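Local coordinates for protein transferrin (Manduca sexta, PDB 6WB6) that binds a single ferric ion together with a carbonate anion and transports iron as a secreted insect transferrin, at residues Phe45-Arg49 / Gly278-Val282. Numbering follows the deposited sequence.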
loop_
_atom_site.group_PDB
_atom_site.type_symbol
_atom_site.label_atom_id
_atom_site.label_comp_id
_atom_site.label_asym_id
_atom_site.label_seq_id
_atom_site.Cartn_x
_atom_site.Cartn_y
_atom_site.Cartn_z
ATOM N N PHE A 45 20.831 -1.457 10.860
ATOM C CA PHE A 45 21.410 -1.981 12.090
ATOM C C PHE A 45 22.379 -3.110 11.814
ATOM O O PHE A 45 23.322 -3.311 12.586
ATOM C CB PHE A 45 20.327 -2.489 13.034
ATOM C CG PHE A 45 19.493 -1.419 13.651
ATOM C CD1 PHE A 45 19.786 -0.068 13.461
ATOM C CD2 PHE A 45 18.421 -1.764 14.455
ATOM C CE1 PHE A 45 19.013 0.903 14.055
ATOM C CE2 PHE A 45 17.641 -0.803 15.042
ATOM C CZ PHE A 45 17.941 0.548 14.840
ATOM N N VAL A 46 22.154 -3.882 10.750
ATOM C CA VAL A 46 23.092 -4.951 10.433
ATOM C C VAL A 46 24.386 -4.357 9.922
ATOM O O VAL A 46 25.475 -4.747 10.343
ATOM C CB VAL A 46 22.505 -5.941 9.410
ATOM C CG1 VAL A 46 23.597 -6.952 8.968
ATOM C CG2 VAL A 46 21.312 -6.664 9.996
ATOM N N GLN A 47 24.285 -3.415 8.987
ATOM C CA GLN A 47 25.489 -2.743 8.513
ATOM C C GLN A 47 26.236 -2.096 9.674
ATOM O O GLN A 47 27.464 -2.183 9.762
ATOM C CB GLN A 47 25.130 -1.688 7.469
ATOM C CG GLN A 47 26.354 -0.931 6.951
ATOM C CD GLN A 47 27.367 -1.865 6.336
ATOM O OE1 GLN A 47 27.016 -2.817 5.635
ATOM N NE2 GLN A 47 28.630 -1.616 6.611
ATOM N N GLN A 48 25.501 -1.451 10.572
ATOM C CA GLN A 48 26.058 -0.758 11.729
ATOM C C GLN A 48 26.470 -1.689 12.860
ATOM O O GLN A 48 26.923 -1.203 13.901
ATOM C CB GLN A 48 25.039 0.242 12.281
ATOM C CG GLN A 48 24.734 1.444 11.384
ATOM C CD GLN A 48 23.438 2.140 11.802
ATOM O OE1 GLN A 48 22.625 1.569 12.531
ATOM N NE2 GLN A 48 23.250 3.371 11.365
ATOM N N ARG A 49 26.277 -3.000 12.717
ATOM C CA ARG A 49 26.634 -3.993 13.725
ATOM C C ARG A 49 25.845 -3.890 15.019
ATOM O O ARG A 49 26.273 -4.470 16.020
ATOM C CB ARG A 49 28.124 -3.938 14.083
ATOM C CG ARG A 49 29.031 -4.786 13.201
ATOM C CD ARG A 49 29.094 -4.278 11.759
ATOM N NE ARG A 49 30.050 -5.046 10.960
ATOM C CZ ARG A 49 30.201 -4.949 9.643
ATOM N NH1 ARG A 49 29.460 -4.114 8.928
ATOM N NH2 ARG A 49 31.095 -5.697 9.036
ATOM N N GLY A 278 23.648 -10.886 6.534
ATOM C CA GLY A 278 24.364 -10.375 7.686
ATOM C C GLY A 278 25.580 -9.580 7.264
ATOM O O GLY A 278 25.974 -9.571 6.094
ATOM N N HIS A 279 26.174 -8.888 8.235
ATOM C CA HIS A 279 27.382 -8.157 7.921
ATOM C C HIS A 279 28.543 -9.120 7.744
ATOM O O HIS A 279 28.495 -10.285 8.142
ATOM C CB HIS A 279 27.702 -7.127 8.990
ATOM C CG HIS A 279 27.822 -7.692 10.367
ATOM N ND1 HIS A 279 28.912 -8.420 10.781
ATOM C CD2 HIS A 279 26.989 -7.622 11.428
ATOM C CE1 HIS A 279 28.739 -8.787 12.039
ATOM N NE2 HIS A 279 27.579 -8.315 12.456
ATOM N N ASN A 280 29.593 -8.616 7.111
ATOM C CA ASN A 280 30.689 -9.474 6.687
ATOM C C ASN A 280 31.390 -10.118 7.878
ATOM O O ASN A 280 31.951 -11.212 7.747
ATOM C CB ASN A 280 31.666 -8.655 5.843
ATOM C CG ASN A 280 32.730 -9.491 5.212
ATOM O OD1 ASN A 280 32.443 -10.369 4.396
ATOM N ND2 ASN A 280 33.985 -9.215 5.561
ATOM N N ASP A 281 31.352 -9.480 9.052
ATOM C CA ASP A 281 31.986 -10.090 10.220
ATOM C C ASP A 281 31.233 -11.316 10.730
ATOM O O ASP A 281 31.672 -11.920 11.712
ATOM C CB ASP A 281 32.104 -9.100 11.370
ATOM C CG ASP A 281 32.730 -7.769 10.968
ATOM O OD1 ASP A 281 33.582 -7.735 10.061
ATOM O OD2 ASP A 281 32.359 -6.745 11.588
ATOM N N VAL A 282 30.089 -11.664 10.136
ATOM C CA VAL A 282 29.424 -12.913 10.498
ATOM C C VAL A 282 30.175 -14.095 9.915
ATOM O O VAL A 282 30.110 -15.204 10.451
ATOM C CB VAL A 282 27.956 -12.916 10.033
ATOM C CG1 VAL A 282 27.368 -14.298 10.131
ATOM C CG2 VAL A 282 27.127 -11.959 10.875
#
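Arg49 lays its side chain across His279: CG stands 4.0 Å from the imidazole centroid and nearly on the ring normal, a CH-pi contact, while CZ comes within 3.4 Å of His279 CB, which lies over one face of the guanidinium. At the guanidinium edge is Asp281. Arg49 NE donates to Asp281 OD2 at 2.9 Å, forming a salt bridge, and Arg49 NH2 adds a weak hydrogen bond to the same OD2 at 3.0 Å. The group has further partners: Arg49 NH1 donates a hydrogen bond to Gln47 O at 2.9 Å, tying the arginine to its own helix end, and NH2 makes a second salt bridge, to Asp71. Arg49 takes positive phi just past the helix in a Schellman motif, with Arg49 N hydrogen-bonded to Val46 O at 3.1 Å. Val46 adds apolar packing: its CG1 lies against the backbone, 3.3 Å from His279 N and 3.7 Å from Gly278 C. A short 3-10 segment, 280-282, carries Asp281, and His279 NE2 is hydrogen-bonded to Asp52 OD1. Away from the iron site, the contact packs the C-terminal end of helix 39-47 against strand 275-279, an inner strand of the four-stranded antiparallel sheet in the N-terminal lobe, flanked by strands 53-56 and 72-79; Val46 also touches Phe72 on the latter.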